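PDB 2B8N: glycerate kinase, putative from Thermotoga maritima, which catalyses the magnesium-dependent phosphorylation of D-glycerate by ATP to 2-phosphoglycerate, a step in the degradation of serine. Local coordinates for residues I26-I31 with L411-T416; G336-L341 with V420-I425; S220-A225 with L245-K250; S158-S163 with K227-Y232. One frame throughout, in Å; residues are numbered along the deposited sequence.

Contact 1 (I26-I31 with L411-T416); sequences IVKKSI and LITGPT
Lys28 gives the most surface to this contact, and gives it with its far end. Its side chain leaves helix 17-32, stays extended through CG and CD and bends only at the last torsion (chi4 49°), so that NZ settles against three consecutive residues of the loop 411-416. Lys28 NZ lies 3.9 Å from Leu411 CD1, and the lysine and leucine chains run alongside in opposite senses. Lys28 NZ is also 3.8 Å from Ile412 O, too far for a hydrogen bond, so any pull of that carbonyl on the ammonium group would be a weak electrostatic one. Thr413 adds a third neighbour, its CG2 4.1 Å from Lys28 NZ. With this, the amino-terminal helix is packed on the mixed sheet of the carboxy-terminal part of the chain, next to its outermost strand 410-411; Val27, which faces Leu411, also rests on Cys358 and Ala360 of strand 355-361. Thr413 holds OG1 between its backbone N and carbonyl carbon (chi1 59°), and that hydroxyl donates to a lone pair of Gly414 O in the carbonyl plane, with Thr413 OG1 2.9 Å from Gly414 O. An alanine here would probably leave the turn at Gly414 less firmly set and the end of Lys28 less well packed, since both the hydroxyl and the CG2 methyl would be gone. One helical turn beyond Val27, Ile31 crosses Thr416 at about a right angle, methyl against methyl, Ile31 CG2 being 3.8 Å from Thr416 CG2. The hydroxyl of Thr416 is engaged by Thr362 O and Thr418 N.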
loop_
_atom_site.group_PDB
_atom_site.type_symbol
_atom_site.label_atom_id
_atom_site.label_comp_id
_atom_site.label_asym_id
_atom_site.label_seq_id
_atom_site.Cartn_x
_atom_site.Cartn_y
_atom_site.Cartn_z
ATOM N N ILE A 26 -15.858 13.251 -2.314
ATOM C CA ILE A 26 -15.777 11.961 -3.042
ATOM C C ILE A 26 -14.467 11.208 -2.760
ATOM O O ILE A 26 -14.479 9.977 -2.531
ATOM C CB ILE A 26 -15.919 12.134 -4.572
ATOM C CG1 ILE A 26 -17.335 12.583 -4.926
ATOM C CG2 ILE A 26 -15.596 10.831 -5.283
ATOM C CD1 ILE A 26 -17.408 13.276 -6.241
ATOM N N VAL A 27 -13.352 11.953 -2.789
ATOM C CA VAL A 27 -12.047 11.417 -2.423
ATOM C C VAL A 27 -12.043 10.957 -0.975
ATOM O O VAL A 27 -11.647 9.833 -0.729
ATOM C CB VAL A 27 -10.916 12.418 -2.716
ATOM C CG1 VAL A 27 -9.602 11.941 -2.140
ATOM C CG2 VAL A 27 -10.791 12.640 -4.245
ATOM N N LYS A 28 -12.529 11.773 -0.033
ATOM C CA LYS A 28 -12.541 11.370 1.396
ATOM C C LYS A 28 -13.387 10.109 1.650
ATOM O O LYS A 28 -12.921 9.156 2.265
ATOM C CB LYS A 28 -13.008 12.512 2.323
ATOM C CG LYS A 28 -11.887 13.475 2.781
ATOM C CD LYS A 28 -12.395 14.497 3.844
ATOM C CE LYS A 28 -11.319 15.511 4.321
ATOM N NZ LYS A 28 -10.541 16.209 3.223
ATOM N N LYS A 29 -14.621 10.106 1.160
ATOM C CA LYS A 29 -15.508 8.961 1.302
ATOM C C LYS A 29 -15.037 7.729 0.520
ATOM O O LYS A 29 -15.308 6.607 0.942
ATOM C CB LYS A 29 -16.925 9.336 0.850
ATOM C CG LYS A 29 -17.635 10.311 1.752
ATOM C CD LYS A 29 -18.274 9.598 2.940
ATOM C CE LYS A 29 -18.752 10.584 4.021
ATOM N NZ LYS A 29 -19.371 9.900 5.208
ATOM N N SER A 30 -14.344 7.917 -0.609
ATOM C CA SER A 30 -13.867 6.770 -1.375
ATOM C C SER A 30 -12.824 5.983 -0.592
ATOM O O SER A 30 -12.851 4.749 -0.601
ATOM C CB SER A 30 -13.299 7.204 -2.713
ATOM O OG SER A 30 -14.317 7.801 -3.492
ATOM N N ILE A 31 -11.924 6.700 0.091
ATOM C CA ILE A 31 -10.849 6.089 0.903
ATOM C C ILE A 31 -11.359 5.313 2.126
ATOM O O ILE A 31 -10.793 4.265 2.481
ATOM C CB ILE A 31 -9.844 7.153 1.392
ATOM C CG1 ILE A 31 -9.020 7.683 0.236
ATOM C CG2 ILE A 31 -8.873 6.585 2.427
ATOM C CD1 ILE A 31 -8.188 8.886 0.632
ATOM N N LEU A 411 -4.477 19.296 -0.481
ATOM C CA LEU A 411 -5.486 18.434 0.146
ATOM C C LEU A 411 -4.897 17.846 1.417
ATOM O O LEU A 411 -3.925 17.095 1.363
ATOM C CB LEU A 411 -5.931 17.296 -0.785
ATOM C CG LEU A 411 -6.788 16.242 -0.060
ATOM C CD1 LEU A 411 -8.211 16.693 0.118
ATOM C CD2 LEU A 411 -6.743 14.923 -0.800
ATOM N N ILE A 412 -5.505 18.193 2.550
ATOM C CA ILE A 412 -5.074 17.737 3.867
ATOM C C ILE A 412 -6.152 16.844 4.437
ATOM O O ILE A 412 -7.226 17.321 4.764
ATOM C CB ILE A 412 -4.878 18.923 4.838
ATOM C CG1 ILE A 412 -3.988 20.024 4.218
ATOM C CG2 ILE A 412 -4.329 18.431 6.210
ATOM C CD1 ILE A 412 -2.525 19.882 4.497
ATOM N N THR A 413 -5.874 15.550 4.541
ATOM C CA THR A 413 -6.818 14.575 5.110
ATOM C C THR A 413 -6.409 14.144 6.505
ATOM O O THR A 413 -7.274 13.865 7.341
ATOM C CB THR A 413 -6.890 13.296 4.258
ATOM O OG1 THR A 413 -5.589 12.690 4.182
ATOM C CG2 THR A 413 -7.373 13.612 2.861
ATOM N N GLY A 414 -5.100 14.114 6.764
ATOM C CA GLY A 414 -4.548 13.505 7.974
ATOM C C GLY A 414 -4.193 12.067 7.659
ATOM O O GLY A 414 -4.528 11.574 6.593
ATOM N N PRO A 415 -3.500 11.381 8.572
ATOM C CA PRO A 415 -3.279 9.954 8.383
ATOM C C PRO A 415 -4.595 9.180 8.352
ATOM O O PRO A 415 -5.445 9.411 9.218
ATOM C CB PRO A 415 -2.496 9.552 9.627
ATOM C CG PRO A 415 -2.804 10.601 10.620
ATOM C CD PRO A 415 -2.911 11.853 9.831
ATOM N N THR A 416 -4.765 8.290 7.366
ATOM C CA THR A 416 -6.007 7.526 7.228
ATOM C C THR A 416 -6.015 6.235 8.012
ATOM O O THR A 416 -7.084 5.715 8.289
ATOM C CB THR A 416 -6.345 7.134 5.792
ATOM O OG1 THR A 416 -5.278 6.346 5.232
ATOM C CG2 THR A 416 -6.625 8.356 4.974
#

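Contact 2 (G336-L341 with V420-I425); sequences GRNQEL and VNDLII
The guanidinium of Arg337 meets Asp422 at its edge, and the amide of Asn338 comes over the plane of the same carboxylate. Arg337 NE donates almost straight to the syn lone pair of Asp422 OD2, at 2.6 Å, in a salt bridge. The second arm, Arg337 NH2 to Asp422 OD1 at 3.0 Å, is weak, its N-H well off line; the two planes are 35° apart. Asn338 ND2 reaches Asp422 OD1 at 3.1 Å from well above the carboxylate plane, the amide standing 77° to it, and its N-H points nearly straight at the oxygen. An alanine in place of Asp422 would probably leave Arg337 without its salt bridge and Asn338 less firmly placed, as the buried acceptor they share would be missing. Farther along, Leu341 and Ile424 meet tip to tip, Leu341 CD1 being 4.0 Å from Ile424 CG1. Helix 337-348 lies on the mixed sheet; the axis of 337-341 runs 18° from parallel to that of 422-425, at a closest approach of 10.3 Å. Strand 422-428 pairs with 317-323 and 355-361; helix 292-309 packs on Leu341, on this same face, while Leu423, turned away, touches helix 263-276 on the other, an alpha/beta/alpha layering.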
loop_
_atom_site.group_PDB
_atom_site.type_symbol
_atom_site.label_atom_id
_atom_site.label_comp_id
_atom_site.label_asym_id
_atom_site.label_seq_id
_atom_site.Cartn_x
_atom_site.Cartn_y
_atom_site.Cartn_z
ATOM N N GLY A 336 5.626 15.648 -3.326
ATOM C CA GLY A 336 5.326 14.228 -3.323
ATOM C C GLY A 336 4.740 13.911 -4.667
ATOM O O GLY A 336 4.423 14.833 -5.406
ATOM N N ARG A 337 4.600 12.635 -5.005
ATOM C CA ARG A 337 4.064 12.300 -6.319
ATOM C C ARG A 337 2.674 12.911 -6.590
ATOM O O ARG A 337 2.446 13.495 -7.663
ATOM C CB ARG A 337 4.050 10.797 -6.561
ATOM C CG ARG A 337 3.199 9.967 -5.614
ATOM C CD ARG A 337 3.682 8.526 -5.670
ATOM N NE ARG A 337 2.725 7.570 -5.113
ATOM C CZ ARG A 337 2.901 6.866 -3.994
ATOM N NH1 ARG A 337 4.008 6.955 -3.270
ATOM N NH2 ARG A 337 1.955 6.029 -3.603
ATOM N N ASN A 338 1.744 12.784 -5.641
ATOM C CA ASN A 338 0.395 13.287 -5.878
ATOM C C ASN A 338 0.360 14.819 -5.992
ATOM O O ASN A 338 -0.473 15.397 -6.724
ATOM C CB ASN A 338 -0.581 12.758 -4.812
ATOM C CG ASN A 338 -0.749 11.219 -4.867
ATOM O OD1 ASN A 338 -1.258 10.692 -5.845
ATOM N ND2 ASN A 338 -0.331 10.513 -3.807
ATOM N N GLN A 339 1.265 15.491 -5.298
ATOM C CA GLN A 339 1.295 16.959 -5.342
ATOM C C GLN A 339 1.898 17.458 -6.665
ATOM O O GLN A 339 1.477 18.506 -7.192
ATOM C CB GLN A 339 2.035 17.526 -4.133
ATOM C CG GLN A 339 1.273 17.374 -2.834
ATOM C CD GLN A 339 2.151 17.503 -1.615
ATOM O OE1 GLN A 339 2.859 18.483 -1.463
ATOM N NE2 GLN A 339 2.111 16.514 -0.740
ATOM N N GLU A 340 2.846 16.696 -7.221
ATOM C CA GLU A 340 3.407 17.020 -8.548
ATOM C C GLU A 340 2.407 16.773 -9.659
ATOM O O GLU A 340 2.317 17.558 -10.595
ATOM C CB GLU A 340 4.694 16.254 -8.842
ATOM C CG GLU A 340 5.863 16.849 -8.123
ATOM C CD GLU A 340 7.166 16.575 -8.781
ATOM O OE1 GLU A 340 7.181 15.972 -9.889
ATOM O OE2 GLU A 340 8.175 16.987 -8.168
ATOM N N LEU A 341 1.667 15.677 -9.547
ATOM C CA LEU A 341 0.639 15.346 -10.522
ATOM C C LEU A 341 -0.411 16.486 -10.574
ATOM O O LEU A 341 -0.767 16.946 -11.660
ATOM C CB LEU A 341 0.012 13.995 -10.177
ATOM C CG LEU A 341 -0.919 13.333 -11.186
ATOM C CD1 LEU A 341 -0.992 11.829 -10.971
ATOM C CD2 LEU A 341 -2.336 13.933 -11.154
ATOM N N VAL A 420 -3.442 2.078 0.109
ATOM C CA VAL A 420 -3.628 1.312 -1.114
ATOM C C VAL A 420 -3.243 2.161 -2.307
ATOM O O VAL A 420 -3.886 2.106 -3.340
ATOM C CB VAL A 420 -5.074 0.777 -1.277
ATOM C CG1 VAL A 420 -5.456 -0.082 -0.097
ATOM C CG2 VAL A 420 -6.080 1.922 -1.466
ATOM N N ASN A 421 -2.161 2.923 -2.146
ATOM C CA ASN A 421 -1.585 3.774 -3.189
ATOM C C ASN A 421 -2.470 5.003 -3.518
ATOM O O ASN A 421 -2.995 5.625 -2.606
ATOM C CB ASN A 421 -1.161 2.924 -4.400
ATOM C CG ASN A 421 -0.088 1.896 -4.034
ATOM O OD1 ASN A 421 -0.265 0.674 -4.220
ATOM N ND2 ASN A 421 1.036 2.398 -3.502
ATOM N N ASP A 422 -2.628 5.358 -4.795
ATOM C CA ASP A 422 -3.110 6.697 -5.168
ATOM C C ASP A 422 -4.508 6.682 -5.821
ATOM O O ASP A 422 -4.828 5.791 -6.616
ATOM C CB ASP A 422 -2.064 7.378 -6.086
ATOM C CG ASP A 422 -0.676 7.502 -5.421
ATOM O OD1 ASP A 422 -0.602 7.436 -4.171
ATOM O OD2 ASP A 422 0.341 7.689 -6.133
ATOM N N LEU A 423 -5.328 7.664 -5.466
ATOM C CA LEU A 423 -6.594 7.925 -6.162
ATOM C C LEU A 423 -6.542 9.325 -6.801
ATOM O O LEU A 423 -6.187 10.293 -6.125
ATOM C CB LEU A 423 -7.784 7.842 -5.184
ATOM C CG LEU A 423 -9.162 8.245 -5.726
ATOM C CD1 LEU A 423 -9.527 7.362 -6.898
ATOM C CD2 LEU A 423 -10.232 8.192 -4.671
ATOM N N ILE A 424 -6.883 9.412 -8.088
ATOM C CA ILE A 424 -7.009 10.684 -8.766
ATOM C C ILE A 424 -8.403 10.784 -9.357
ATOM O O ILE A 424 -8.872 9.850 -9.976
ATOM C CB ILE A 424 -6.018 10.849 -9.916
ATOM C CG1 ILE A 424 -4.568 10.745 -9.421
ATOM C CG2 ILE A 424 -6.254 12.216 -10.609
ATOM C CD1 ILE A 424 -3.976 9.365 -9.486
ATOM N N ILE A 425 -9.042 11.935 -9.176
ATOM C CA ILE A 425 -10.386 12.198 -9.696
ATOM C C ILE A 425 -10.411 13.544 -10.466
ATOM O O ILE A 425 -9.915 14.571 -9.977
ATOM C CB ILE A 425 -11.387 12.253 -8.553
ATOM C CG1 ILE A 425 -11.464 10.889 -7.866
ATOM C CG2 ILE A 425 -12.768 12.641 -9.047
#

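Contact 3 (S220-A225 with L245-K250)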
loop_
_atom_site.group_PDB
_atom_site.type_symbol
_atom_site.label_atom_id
_atom_site.label_comp_id
_atom_site.label_asym_id
_atom_site.label_seq_id
_atom_site.Cartn_x
_atom_site.Cartn_y
_atom_site.Cartn_z
ATOM N N SER A 220 10.605 -19.904 -6.884
ATOM C CA SER A 220 12.070 -19.872 -6.998
ATOM C C SER A 220 12.742 -20.969 -6.179
ATOM O O SER A 220 12.210 -21.447 -5.187
ATOM C CB SER A 220 12.641 -18.522 -6.600
ATOM O OG SER A 220 12.663 -18.352 -5.197
ATOM N N THR A 221 13.950 -21.317 -6.591
ATOM C CA THR A 221 14.691 -22.432 -6.026
ATOM C C THR A 221 15.912 -21.934 -5.247
ATOM O O THR A 221 16.290 -20.758 -5.336
ATOM C CB THR A 221 15.141 -23.429 -7.148
ATOM O OG1 THR A 221 16.193 -22.864 -7.928
ATOM C CG2 THR A 221 13.994 -23.737 -8.074
ATOM N N SER A 222 16.514 -22.838 -4.479
ATOM C CA SER A 222 17.808 -22.587 -3.828
ATOM C C SER A 222 18.853 -22.192 -4.871
ATOM O O SER A 222 19.611 -21.257 -4.671
ATOM C CB SER A 222 18.301 -23.828 -3.075
ATOM O OG SER A 222 17.423 -24.183 -2.017
ATOM N N GLU A 223 18.859 -22.898 -5.993
ATOM C CA GLU A 223 19.752 -22.577 -7.100
ATOM C C GLU A 223 19.549 -21.122 -7.552
ATOM O O GLU A 223 20.507 -20.381 -7.719
ATOM C CB GLU A 223 19.549 -23.543 -8.277
ATOM C CG GLU A 223 20.625 -23.469 -9.374
ATOM C CD GLU A 223 20.302 -24.360 -10.560
ATOM O OE1 GLU A 223 19.226 -24.999 -10.582
ATOM O OE2 GLU A 223 21.131 -24.431 -11.482
ATOM N N ASP A 224 18.303 -20.715 -7.739
ATOM C CA ASP A 224 18.011 -19.333 -8.121
ATOM C C ASP A 224 18.633 -18.359 -7.109
ATOM O O ASP A 224 19.277 -17.394 -7.481
ATOM C CB ASP A 224 16.494 -19.095 -8.243
ATOM C CG ASP A 224 15.851 -19.957 -9.309
ATOM O OD1 ASP A 224 16.482 -20.121 -10.369
ATOM O OD2 ASP A 224 14.734 -20.488 -9.098
ATOM N N ALA A 225 18.465 -18.630 -5.823
ATOM C CA ALA A 225 18.955 -17.696 -4.797
ATOM C C ALA A 225 20.478 -17.519 -4.879
ATOM O O ALA A 225 20.988 -16.403 -4.857
ATOM C CB ALA A 225 18.555 -18.170 -3.434
ATOM N N LEU A 245 20.147 -23.671 0.871
ATOM C CA LEU A 245 19.930 -25.044 0.366
ATOM C C LEU A 245 18.650 -25.737 0.827
ATOM O O LEU A 245 18.288 -26.798 0.285
ATOM C CB LEU A 245 21.085 -25.942 0.792
ATOM C CG LEU A 245 22.445 -25.825 0.101
ATOM C CD1 LEU A 245 23.361 -26.798 0.782
ATOM C CD2 LEU A 245 22.354 -26.113 -1.370
ATOM N N GLN A 246 18.015 -25.184 1.860
ATOM C CA GLN A 246 16.717 -25.657 2.320
ATOM C C GLN A 246 15.687 -25.039 1.388
ATOM O O GLN A 246 15.526 -23.804 1.348
ATOM C CB GLN A 246 16.489 -25.267 3.789
ATOM C CG GLN A 246 17.685 -25.638 4.693
ATOM C CD GLN A 246 17.391 -25.546 6.180
ATOM O OE1 GLN A 246 18.177 -24.973 6.952
ATOM N NE2 GLN A 246 16.261 -26.115 6.594
ATOM N N GLU A 247 15.022 -25.892 0.614
ATOM C CA GLU A 247 14.119 -25.416 -0.400
ATOM C C GLU A 247 12.823 -24.971 0.240
ATOM O O GLU A 247 12.403 -25.548 1.259
ATOM C CB GLU A 247 13.864 -26.490 -1.454
ATOM C CG GLU A 247 13.162 -25.961 -2.687
ATOM C CD GLU A 247 13.873 -24.772 -3.283
ATOM O OE1 GLU A 247 14.875 -25.000 -3.988
ATOM O OE2 GLU A 247 13.441 -23.627 -3.026
ATOM N N THR A 248 12.211 -23.950 -0.366
ATOM C CA THR A 248 10.972 -23.348 0.119
ATOM C C THR A 248 9.805 -24.089 -0.489
ATOM O O THR A 248 9.975 -24.717 -1.542
ATOM C CB THR A 248 10.882 -21.889 -0.311
ATOM O OG1 THR A 248 11.053 -21.818 -1.722
ATOM C CG2 THR A 248 11.976 -21.075 0.372
ATOM N N PRO A 249 8.630 -24.058 0.180
ATOM C CA PRO A 249 7.426 -24.754 -0.292
ATOM C C PRO A 249 7.006 -24.365 -1.699
ATOM O O PRO A 249 6.752 -23.184 -1.947
ATOM C CB PRO A 249 6.350 -24.338 0.712
ATOM C CG PRO A 249 6.923 -23.248 1.522
ATOM C CD PRO A 249 8.400 -23.398 1.474
ATOM N N LYS A 250 6.937 -25.357 -2.598
ATOM C CA LYS A 250 6.604 -25.141 -4.018
ATOM C C LYS A 250 5.088 -25.128 -4.261
ATOM O O LYS A 250 4.629 -24.625 -5.276
ATOM C CB LYS A 250 7.328 -26.183 -4.894
ATOM C CG LYS A 250 8.889 -26.049 -4.882
ATOM C CD LYS A 250 9.387 -24.795 -5.675
ATOM C CE LYS A 250 10.798 -24.332 -5.256
ATOM N NZ LYS A 250 10.848 -23.412 -4.068
#
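A capping box opens helix 222-231, and the loop 245-250 closes over it. Thr221 is the N-cap: Asp224 N donates to Thr221 OG1 at 3.0 Å, and Thr221 N returns the favour to Asp224 OD2 at 2.8 Å. The next backbone N-H is taken by the loop. Glu247, its chain bent at chi2 (53°), swings its carboxylate against the helix start, and Ser222 N donates nearly straight to the syn lone pair of Glu247 OE1, at 2.8 Å. The other oxygen is gripped more heavily. Glu247 OE2 accepts from Thr248 N at 2.9 Å, from Lys250 NZ at 2.8 Å in a salt bridge, both from above the carboxylate plane, and also from His176 NE2. Lys250, doubly bent at chi2 and chi4, curls back so that its ammonium group reaches the other segment: Lys250 NZ donates to Ser220 O at 2.6 Å, from above the carbonyl plane, and further to Thr248 O and Asp218 O. The hydroxyl of Ser222 faces the loop but bonds to Ile244 O. Two acids thus stand at one helix start, with Asp224 OD2 6.8 Å from Glu247 OE1. The N-H it accepts at the helix start and the lysine beside it would be expected to stabilise Glu247 in its ionised form, while the carboxylate and the carbonyls round it would likewise be expected to keep Lys250 protonated.

Contact 4 (S158-S163 with K227-Y232); sequences SALLKS and KVLEKY
Leu160 is the bump of this contact, and the hollow that takes it is lined by Val228, Leu229 and Tyr232 on helix 222-231 and just past its end. The side chain leaves its own helix along the interface, and only its branched end turns in, CG lying beside the backbone N (chi1 -82°). One methyl does most of the filling: Leu160 CD2 sits 3.8 Å from Tyr232 CD2 and 3.9 Å from Val228 CG1, and the Leu160 side chain crosses both at about a right angle. The other methyl touches Leu229 more loosely, with Leu160 CD1 4.4 Å from Leu229 CD2. The fit is reciprocal, for Tyr232 is itself a bump between Leu160 and Ser163, residues one turn apart on the opposing segment. Its CD2 takes the leucine methyl, while CD1 comes against Ser163, where Tyr232 CD1 is 3.9 Å from Ser163 CB and 3.7 Å from Ser163 O. Ser163 meets the ring with CB and its carbonyl O; its hydroxyl is turned back, Ser163 OG donating to Ala159 O at 2.9 Å and sharing that carbonyl with Ser163 N. Two helices of the parallel-sheet half of the chain are joined in this way at their carboxy-terminal ends, and helix 167-175 also packs here, with Ile170 and Val173 against Leu160. The polar tip of Tyr232 is carried clear of the pairing and bonds to Glu169. Between the two segments, then, attachment rests on the fit of apolar groups, while the hydroxyls of Ser163 and Tyr232 are satisfied by partners other than each other.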
loop_
_atom_site.group_PDB
_atom_site.type_symbol
_atom_site.label_atom_id
_atom_site.label_comp_id
_atom_site.label_asym_id
_atom_site.label_seq_id
_atom_site.Cartn_x
_atom_site.Cartn_y
_atom_site.Cartn_z
ATOM N N SER A 158 20.770 -4.732 1.401
ATOM C CA SER A 158 21.302 -3.434 1.062
ATOM C C SER A 158 22.345 -3.568 -0.056
ATOM O O SER A 158 22.375 -2.777 -1.006
ATOM C CB SER A 158 21.897 -2.794 2.315
ATOM O OG SER A 158 22.238 -1.438 2.089
ATOM N N ALA A 159 23.175 -4.597 0.044
ATOM C CA ALA A 159 24.142 -4.901 -0.997
ATOM C C ALA A 159 23.444 -5.137 -2.315
ATOM O O ALA A 159 23.919 -4.692 -3.363
ATOM C CB ALA A 159 24.933 -6.151 -0.623
ATOM N N LEU A 160 22.324 -5.858 -2.265
ATOM C CA LEU A 160 21.600 -6.194 -3.485
ATOM C C LEU A 160 20.925 -4.965 -4.121
ATOM O O LEU A 160 21.060 -4.744 -5.337
ATOM C CB LEU A 160 20.600 -7.312 -3.230
ATOM C CG LEU A 160 21.177 -8.735 -3.247
ATOM C CD1 LEU A 160 20.124 -9.716 -2.755
ATOM C CD2 LEU A 160 21.657 -9.159 -4.633
ATOM N N LEU A 161 20.238 -4.169 -3.298
ATOM C CA LEU A 161 19.690 -2.882 -3.742
ATOM C C LEU A 161 20.762 -2.015 -4.399
ATOM O O LEU A 161 20.635 -1.584 -5.555
ATOM C CB LEU A 161 19.118 -2.130 -2.559
ATOM C CG LEU A 161 17.823 -2.751 -2.038
ATOM C CD1 LEU A 161 17.608 -2.398 -0.567
ATOM C CD2 LEU A 161 16.647 -2.309 -2.919
ATOM N N LYS A 162 21.834 -1.772 -3.662
ATOM C CA LYS A 162 22.890 -0.935 -4.183
ATOM C C LYS A 162 23.409 -1.479 -5.516
ATOM O O LYS A 162 23.707 -0.709 -6.427
ATOM C CB LYS A 162 24.022 -0.754 -3.172
ATOM C CG LYS A 162 23.650 0.165 -2.015
ATOM C CD LYS A 162 24.869 0.531 -1.195
ATOM C CE LYS A 162 24.489 1.371 0.012
ATOM N NZ LYS A 162 23.583 0.625 0.932
ATOM N N SER A 163 23.494 -2.802 -5.640
ATOM C CA SER A 163 24.007 -3.419 -6.867
ATOM C C SER A 163 22.993 -3.404 -8.000
ATOM O O SER A 163 23.315 -3.831 -9.099
ATOM C CB SER A 163 24.432 -4.862 -6.607
ATOM O OG SER A 163 25.523 -4.898 -5.714
ATOM N N LYS A 227 22.481 -18.172 -7.478
ATOM C CA LYS A 227 22.830 -17.540 -8.747
ATOM C C LYS A 227 22.647 -16.019 -8.718
ATOM O O LYS A 227 23.395 -15.297 -9.374
ATOM C CB LYS A 227 22.013 -18.141 -9.885
ATOM C CG LYS A 227 22.377 -19.569 -10.151
ATOM C CD LYS A 227 21.973 -20.021 -11.536
ATOM C CE LYS A 227 22.733 -21.295 -11.910
ATOM N NZ LYS A 227 24.227 -21.095 -11.920
ATOM N N VAL A 228 21.664 -15.536 -7.960
ATOM C CA VAL A 228 21.494 -14.094 -7.784
ATOM C C VAL A 228 22.718 -13.485 -7.109
ATOM O O VAL A 228 23.315 -12.552 -7.640
ATOM C CB VAL A 228 20.266 -13.751 -6.968
ATOM C CG1 VAL A 228 20.261 -12.243 -6.619
ATOM C CG2 VAL A 228 19.019 -14.143 -7.752
ATOM N N LEU A 229 23.082 -14.028 -5.951
ATOM C CA LEU A 229 24.251 -13.567 -5.198
ATOM C C LEU A 229 25.532 -13.610 -6.027
ATOM O O LEU A 229 26.315 -12.647 -6.024
ATOM C CB LEU A 229 24.428 -14.404 -3.935
ATOM C CG LEU A 229 23.315 -14.273 -2.895
ATOM C CD1 LEU A 229 23.528 -15.280 -1.771
ATOM C CD2 LEU A 229 23.241 -12.855 -2.348
ATOM N N GLU A 230 25.741 -14.720 -6.732
ATOM C CA GLU A 230 26.854 -14.817 -7.658
ATOM C C GLU A 230 26.711 -13.735 -8.723
ATOM O O GLU A 230 27.667 -13.043 -9.014
ATOM C CB GLU A 230 26.942 -16.215 -8.291
ATOM C CG GLU A 230 27.400 -16.228 -9.759
ATOM C CD GLU A 230 27.476 -17.631 -10.353
ATOM O OE1 GLU A 230 28.402 -18.382 -9.966
ATOM O OE2 GLU A 230 26.617 -17.966 -11.216
ATOM N N LYS A 231 25.517 -13.569 -9.284
ATOM C CA LYS A 231 25.316 -12.581 -10.347
ATOM C C LYS A 231 25.765 -11.180 -9.939
ATOM O O LYS A 231 26.391 -10.483 -10.734
ATOM C CB LYS A 231 23.863 -12.530 -10.818
ATOM C CG LYS A 231 23.666 -11.697 -12.095
ATOM C CD LYS A 231 22.295 -11.961 -12.759
ATOM C CE LYS A 231 21.762 -10.718 -13.460
ATOM N NZ LYS A 231 21.371 -9.703 -12.442
ATOM N N TYR A 232 25.469 -10.772 -8.711
ATOM C CA TYR A 232 25.845 -9.436 -8.243
ATOM C C TYR A 232 27.136 -9.435 -7.411
ATOM O O TYR A 232 27.476 -8.428 -6.790
ATOM C CB TYR A 232 24.673 -8.790 -7.488
ATOM C CG TYR A 232 23.466 -8.584 -8.384
ATOM C CD1 TYR A 232 23.407 -7.503 -9.256
ATOM C CD2 TYR A 232 22.406 -9.486 -8.392
ATOM C CE1 TYR A 232 22.331 -7.312 -10.095
ATOM C CE2 TYR A 232 21.314 -9.297 -9.232
ATOM C CZ TYR A 232 21.297 -8.202 -10.084
ATOM O OH TYR A 232 20.238 -7.983 -10.917
#

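In the fold
From the N terminus, helix 17-32 opens contact 1, whose partner loop comes 380 residues later. Within that span lie contacts 4 and 3: 158-163 begins contact 4, 220-225 begins contact 3, and 227-232 closes contact 4 before 245-250 closes contact 3, so the two cross. They share helix 222-231 and lie about 17 Å apart, centre to centre. Contact 2 opens at 336-341, contact 1 closes at 411-416 and contact 2 closes at 420-425, so these also cross; they touch where Val27 and Ser30 pack on Ile425 and Leu423. Contacts 1 and 2 fasten helices to the mixed sheet; contacts 3 and 4, opposite contact 1 across the chain's centre, tie helix 222-231 to loop 245-250 and helix 150-162.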